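Uncharacterized protein VP1736 (Vibrio parahaemolyticus, PDB 3LXQ) is of unknown function but contains a sulfatase-family domain of the alkaline phosphatase superfamily, built around a mixed beta sheet with helices packed against it. Local coordinates at residues Lys86-Phe100 against Tyr294-Ala308. Sequence-based numbering, arbitrary orientation.
Sequences KNLVILLQESLGAQF and YWDDTIFIVIADHDA
Strands 87-93 and 298-304 run parallel, their axes 4.4 Å apart at closest approach and 24° from alignment, with Val89 N bonded to Ile299 O and Leu91 N to Ile301 O. At the start of the pair the Asn87 amide adds a side-chain bond, ND2 to Thr298 OG1 (3.2 Å), with the hydroxyl in the amide plane; Asn87 OD1 turns to Phe241 N on the neighbouring strand. Val89 and Phe300 lie side by side, Val89 CG1 3.6 Å from Phe300 CD2, while on the other face Ile90 CG1 meets Ile301 CG2 at 3.6 Å, where Ile301 also packs on Met346 and Leu350. Beyond the strands, chi1 of 58° puts Asp305 CG between its own backbone N and carbonyl carbon, and OD1 accepts from Ser95 N (2.8 Å) on the syn side. Asp305 OD2 sits 3.2 Å from Glu94 OE2, the carboxylate planes 85° apart; Ser133 OG is hydrogen-bonded to both these oxygens and to His306 NE2. Further out, Gln99 NE2 reaches the syn side of Asp307 OD1 (2.8 Å). Largely apolar strands thus bring two acids and a histidine together at the sheet end that carries the metal site in alkaline phosphatase relatives, so these residues may belong to a corresponding site.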
loop_
_atom_site.group_PDB
_atom_site.type_symbol
_atom_site.label_atom_id
_atom_site.label_comp_id
_atom_site.label_asym_id
_atom_site.label_seq_id
_atom_site.Cartn_x
_atom_site.Cartn_y
_atom_site.Cartn_z
ATOM N N LYS A 86 16.214 5.032 -10.354
ATOM C CA LYS A 86 16.270 3.629 -9.962
ATOM C C LYS A 86 15.032 2.847 -10.440
ATOM O O LYS A 86 13.962 3.426 -10.668
ATOM C CB LYS A 86 16.419 3.494 -8.444
ATOM C CG LYS A 86 17.778 3.881 -7.893
ATOM C CD LYS A 86 17.698 3.962 -6.371
ATOM C CE LYS A 86 18.983 4.490 -5.746
ATOM N NZ LYS A 86 20.075 3.491 -5.847
ATOM N N ASN A 87 15.191 1.533 -10.593
ATOM C CA ASN A 87 14.061 0.637 -10.800
ATOM C C ASN A 87 13.212 0.608 -9.529
ATOM O O ASN A 87 13.720 0.844 -8.425
ATOM C CB ASN A 87 14.545 -0.781 -11.120
ATOM C CG ASN A 87 15.463 -0.848 -12.330
ATOM O OD1 ASN A 87 15.173 -0.294 -13.394
ATOM N ND2 ASN A 87 16.567 -1.564 -12.176
ATOM N N LEU A 88 11.927 0.310 -9.677
ATOM C CA LEU A 88 11.039 0.204 -8.519
ATOM C C LEU A 88 10.235 -1.100 -8.470
ATOM O O LEU A 88 9.422 -1.380 -9.347
ATOM C CB LEU A 88 10.096 1.411 -8.450
ATOM C CG LEU A 88 9.019 1.390 -7.370
ATOM C CD1 LEU A 88 9.605 1.422 -5.957
ATOM C CD2 LEU A 88 8.069 2.550 -7.590
ATOM N N VAL A 89 10.470 -1.878 -7.415
ATOM C CA VAL A 89 9.817 -3.169 -7.243
ATOM C C VAL A 89 8.954 -3.100 -5.987
ATOM O O VAL A 89 9.463 -2.861 -4.882
ATOM C CB VAL A 89 10.848 -4.329 -7.179
ATOM C CG1 VAL A 89 10.215 -5.610 -6.685
ATOM C CG2 VAL A 89 11.491 -4.550 -8.551
ATOM N N ILE A 90 7.647 -3.269 -6.182
ATOM C CA ILE A 90 6.703 -3.352 -5.079
ATOM C C ILE A 90 6.288 -4.815 -4.861
ATOM O O ILE A 90 5.728 -5.445 -5.749
ATOM C CB ILE A 90 5.442 -2.476 -5.340
ATOM C CG1 ILE A 90 5.827 -0.989 -5.428
ATOM C CG2 ILE A 90 4.381 -2.705 -4.241
ATOM C CD1 ILE A 90 4.673 -0.065 -5.904
ATOM N N LEU A 91 6.568 -5.347 -3.675
ATOM C CA LEU A 91 6.270 -6.740 -3.367
ATOM C C LEU A 91 5.108 -6.716 -2.397
ATOM O O LEU A 91 5.306 -6.682 -1.181
ATOM C CB LEU A 91 7.484 -7.451 -2.757
ATOM C CG LEU A 91 8.786 -7.399 -3.560
ATOM C CD1 LEU A 91 9.972 -7.967 -2.753
ATOM C CD2 LEU A 91 8.638 -8.127 -4.888
ATOM N N LEU A 92 3.901 -6.712 -2.956
ATOM C CA LEU A 92 2.666 -6.581 -2.183
ATOM C C LEU A 92 2.288 -7.912 -1.530
ATOM O O LEU A 92 2.219 -8.960 -2.188
ATOM C CB LEU A 92 1.531 -6.006 -3.052
ATOM C CG LEU A 92 0.182 -5.647 -2.390
ATOM C CD1 LEU A 92 0.315 -4.590 -1.331
ATOM C CD2 LEU A 92 -0.854 -5.210 -3.425
ATOM N N GLN A 93 2.071 -7.868 -0.228
ATOM C CA GLN A 93 1.923 -9.077 0.559
ATOM C C GLN A 93 0.468 -9.277 0.932
ATOM O O GLN A 93 -0.075 -8.552 1.782
ATOM C CB GLN A 93 2.804 -9.017 1.809
ATOM C CG GLN A 93 4.260 -8.716 1.527
ATOM C CD GLN A 93 4.934 -9.825 0.736
ATOM O OE1 GLN A 93 4.769 -10.999 1.051
ATOM N NE2 GLN A 93 5.680 -9.458 -0.305
ATOM N N GLU A 94 -0.166 -10.249 0.271
ATOM C CA GLU A 94 -1.550 -10.611 0.552
ATOM C C GLU A 94 -1.785 -10.902 2.026
ATOM O O GLU A 94 -1.199 -11.830 2.586
ATOM C CB GLU A 94 -1.976 -11.832 -0.275
ATOM C CG GLU A 94 -3.377 -12.388 0.091
ATOM C CD GLU A 94 -4.465 -11.353 -0.107
ATOM O OE1 GLU A 94 -5.245 -11.090 0.832
ATOM O OE2 GLU A 94 -4.523 -10.779 -1.215
ATOM N N SER A 95 -2.671 -10.110 2.631
ATOM C CA SER A 95 -3.161 -10.319 4.005
ATOM C C SER A 95 -2.089 -10.368 5.096
ATOM O O SER A 95 -2.352 -10.851 6.197
ATOM C CB SER A 95 -4.060 -11.555 4.079
ATOM O OG SER A 95 -5.225 -11.356 3.311
ATOM N N LEU A 96 -0.903 -9.824 4.812
ATOM C CA LEU A 96 0.191 -9.855 5.778
ATOM C C LEU A 96 0.032 -8.773 6.860
ATOM O O LEU A 96 0.696 -7.752 6.833
ATOM C CB LEU A 96 1.544 -9.749 5.068
ATOM C CG LEU A 96 2.794 -10.058 5.911
ATOM C CD1 LEU A 96 2.823 -11.495 6.322
ATOM C CD2 LEU A 96 4.085 -9.701 5.163
ATOM N N GLY A 97 -0.865 -9.007 7.810
ATOM C CA GLY A 97 -1.044 -8.089 8.925
ATOM C C GLY A 97 0.111 -8.159 9.900
ATOM O O GLY A 97 0.852 -9.152 9.934
ATOM N N ALA A 98 0.248 -7.109 10.707
ATOM C CA ALA A 98 1.304 -7.013 11.714
ATOM C C ALA A 98 1.206 -8.096 12.777
ATOM O O ALA A 98 2.221 -8.452 13.392
ATOM C CB ALA A 98 1.288 -5.622 12.382
ATOM N N GLN A 99 -0.016 -8.592 13.003
ATOM C CA GLN A 99 -0.266 -9.694 13.936
ATOM C C GLN A 99 0.527 -10.961 13.580
ATOM O O GLN A 99 0.784 -11.804 14.446
ATOM C CB GLN A 99 -1.771 -9.992 14.054
ATOM C CG GLN A 99 -2.421 -10.604 12.801
ATOM C CD GLN A 99 -3.912 -10.914 12.964
ATOM O OE1 GLN A 99 -4.363 -11.357 14.016
ATOM N NE2 GLN A 99 -4.677 -10.689 11.904
ATOM N N PHE A 100 0.915 -11.080 12.312
ATOM C CA PHE A 100 1.675 -12.232 11.831
ATOM C C PHE A 100 3.169 -11.942 11.699
ATOM O O PHE A 100 3.912 -12.774 11.173
ATOM C CB PHE A 100 1.150 -12.716 10.471
ATOM C CG PHE A 100 -0.336 -12.962 10.429
ATOM C CD1 PHE A 100 -0.910 -14.009 11.152
ATOM C CD2 PHE A 100 -1.162 -12.156 9.638
ATOM C CE1 PHE A 100 -2.295 -14.243 11.107
ATOM C CE2 PHE A 100 -2.552 -12.380 9.584
ATOM C CZ PHE A 100 -3.116 -13.430 10.325
ATOM N N TYR A 294 20.305 -6.708 -10.965
ATOM C CA TYR A 294 19.456 -5.537 -10.803
ATOM C C TYR A 294 19.599 -4.867 -9.422
ATOM O O TYR A 294 19.124 -3.747 -9.227
ATOM C CB TYR A 294 17.988 -5.890 -11.118
ATOM C CG TYR A 294 17.447 -7.107 -10.390
ATOM C CD1 TYR A 294 16.940 -7.000 -9.097
ATOM C CD2 TYR A 294 17.429 -8.358 -11.000
ATOM C CE1 TYR A 294 16.440 -8.109 -8.419
ATOM C CE2 TYR A 294 16.926 -9.476 -10.332
ATOM C CZ TYR A 294 16.436 -9.340 -9.043
ATOM O OH TYR A 294 15.942 -10.435 -8.375
ATOM N N TRP A 295 20.272 -5.546 -8.487
ATOM C CA TRP A 295 20.322 -5.127 -7.077
ATOM C C TRP A 295 20.840 -3.709 -6.841
ATOM O O TRP A 295 20.256 -2.955 -6.049
ATOM C CB TRP A 295 21.135 -6.106 -6.226
ATOM C CG TRP A 295 21.111 -5.739 -4.763
ATOM C CD1 TRP A 295 22.111 -5.141 -4.050
ATOM C CD2 TRP A 295 20.016 -5.908 -3.854
ATOM N NE1 TRP A 295 21.716 -4.949 -2.748
ATOM C CE2 TRP A 295 20.435 -5.409 -2.599
ATOM C CE3 TRP A 295 18.726 -6.453 -3.972
ATOM C CZ2 TRP A 295 19.609 -5.433 -1.467
ATOM C CZ3 TRP A 295 17.903 -6.475 -2.848
ATOM C CH2 TRP A 295 18.347 -5.964 -1.612
ATOM N N ASP A 296 21.930 -3.367 -7.522
ATOM C CA ASP A 296 22.532 -2.033 -7.442
ATOM C C ASP A 296 21.537 -0.935 -7.789
ATOM O O ASP A 296 21.577 0.160 -7.226
ATOM C CB ASP A 296 23.720 -1.933 -8.410
ATOM C CG ASP A 296 24.996 -2.522 -7.844
ATOM O OD1 ASP A 296 24.971 -3.070 -6.718
ATOM O OD2 ASP A 296 26.039 -2.430 -8.534
ATOM N N ASP A 297 20.628 -1.254 -8.704
ATOM C CA ASP A 297 19.871 -0.247 -9.424
ATOM C C ASP A 297 18.397 -0.155 -8.997
ATOM O O ASP A 297 17.600 0.507 -9.670
ATOM C CB ASP A 297 19.980 -0.556 -10.922
ATOM C CG ASP A 297 19.635 0.631 -11.808
ATOM O OD1 ASP A 297 19.550 0.420 -13.040
ATOM O OD2 ASP A 297 19.462 1.762 -11.298
ATOM N N THR A 298 18.039 -0.784 -7.873
ATOM C CA THR A 298 16.623 -0.983 -7.543
ATOM C C THR A 298 16.236 -0.705 -6.097
ATOM O O THR A 298 16.997 -1.009 -5.167
ATOM C CB THR A 298 16.184 -2.422 -7.895
ATOM O OG1 THR A 298 16.589 -2.729 -9.233
ATOM C CG2 THR A 298 14.656 -2.581 -7.770
ATOM N N ILE A 299 15.037 -0.133 -5.928
ATOM C CA ILE A 299 14.400 0.028 -4.634
ATOM C C ILE A 299 13.259 -0.980 -4.530
ATOM O O ILE A 299 12.432 -1.098 -5.443
ATOM C CB ILE A 299 13.829 1.468 -4.435
ATOM C CG1 ILE A 299 14.943 2.524 -4.459
ATOM C CG2 ILE A 299 12.977 1.563 -3.152
ATOM C CD1 ILE A 299 15.947 2.446 -3.317
ATOM N N PHE A 300 13.230 -1.700 -3.407
ATOM C CA PHE A 300 12.220 -2.705 -3.130
ATOM C C PHE A 300 11.381 -2.252 -1.948
ATOM O O PHE A 300 11.904 -1.657 -1.001
ATOM C CB PHE A 300 12.876 -4.051 -2.799
ATOM C CG PHE A 300 13.746 -4.599 -3.903
ATOM C CD1 PHE A 300 15.080 -4.204 -4.022
ATOM C CD2 PHE A 300 13.242 -5.520 -4.812
ATOM C CE1 PHE A 300 15.894 -4.710 -5.037
ATOM C CE2 PHE A 300 14.053 -6.038 -5.848
ATOM C CZ PHE A 300 15.374 -5.630 -5.954
ATOM N N ILE A 301 10.077 -2.518 -2.010
ATOM C CA ILE A 301 9.228 -2.314 -0.851
ATOM C C ILE A 301 8.469 -3.603 -0.525
ATOM O O ILE A 301 7.869 -4.195 -1.385
ATOM C CB ILE A 301 8.320 -1.021 -0.965
ATOM C CG1 ILE A 301 7.532 -0.783 0.320
ATOM C CG2 ILE A 301 7.371 -1.066 -2.174
ATOM C CD1 ILE A 301 6.866 0.580 0.360
ATOM N N VAL A 302 8.554 -4.054 0.716
ATOM C CA VAL A 302 7.733 -5.173 1.176
ATOM C C VAL A 302 6.615 -4.535 1.980
ATOM O O VAL A 302 6.864 -3.935 3.020
ATOM C CB VAL A 302 8.492 -6.146 2.102
ATOM C CG1 VAL A 302 7.560 -7.276 2.573
ATOM C CG2 VAL A 302 9.748 -6.713 1.425
ATOM N N ILE A 303 5.386 -4.664 1.496
ATOM C CA ILE A 303 4.241 -4.059 2.171
ATOM C C ILE A 303 2.981 -4.916 1.968
ATOM O O ILE A 303 2.779 -5.482 0.893
ATOM C CB ILE A 303 4.033 -2.570 1.727
ATOM C CG1 ILE A 303 3.101 -1.832 2.702
ATOM C CG2 ILE A 303 3.573 -2.472 0.269
ATOM C CD1 ILE A 303 3.030 -0.328 2.502
ATOM N N ALA A 304 2.158 -5.031 3.007
ATOM C CA ALA A 304 0.891 -5.757 2.877
ATOM C C ALA A 304 -0.159 -4.918 2.140
ATOM O O ALA A 304 -0.023 -3.685 1.999
ATOM C CB ALA A 304 0.368 -6.195 4.246
ATOM N N ASP A 305 -1.185 -5.596 1.635
ATOM C CA ASP A 305 -2.339 -4.908 1.059
ATOM C C ASP A 305 -3.365 -4.570 2.143
ATOM O O ASP A 305 -4.142 -3.630 1.985
ATOM C CB ASP A 305 -2.961 -5.716 -0.092
ATOM C CG ASP A 305 -3.415 -7.106 0.329
ATOM O OD1 ASP A 305 -3.082 -7.571 1.444
ATOM O OD2 ASP A 305 -4.131 -7.738 -0.471
ATOM N N HIS A 306 -3.333 -5.336 3.237
ATOM C CA HIS A 306 -4.212 -5.171 4.408
ATOM C C HIS A 306 -3.905 -6.296 5.409
ATOM O O HIS A 306 -3.191 -7.239 5.089
ATOM C CB HIS A 306 -5.693 -5.244 4.015
ATOM C CG HIS A 306 -6.035 -6.451 3.195
ATOM N ND1 HIS A 306 -6.378 -7.666 3.754
ATOM C CD2 HIS A 306 -6.064 -6.636 1.856
ATOM C CE1 HIS A 306 -6.616 -8.540 2.795
ATOM N NE2 HIS A 306 -6.434 -7.940 1.633
ATOM N N ASP A 307 -4.455 -6.201 6.608
ATOM C CA ASP A 307 -4.370 -7.287 7.585
ATOM C C ASP A 307 -5.398 -8.344 7.188
ATOM O O ASP A 307 -6.333 -8.052 6.430
ATOM C CB ASP A 307 -4.684 -6.743 8.980
ATOM C CG ASP A 307 -4.473 -7.757 10.103
ATOM O OD1 ASP A 307 -3.865 -8.838 9.903
ATOM O OD2 ASP A 307 -4.926 -7.446 11.220
ATOM N N ALA A 308 -5.226 -9.567 7.682
ATOM C CA ALA A 308 -6.281 -10.564 7.567
ATOM C C ALA A 308 -7.573 -9.951 8.108
ATOM O O ALA A 308 -7.597 -9.388 9.203
ATOM C CB ALA A 308 -5.921 -11.819 8.335
#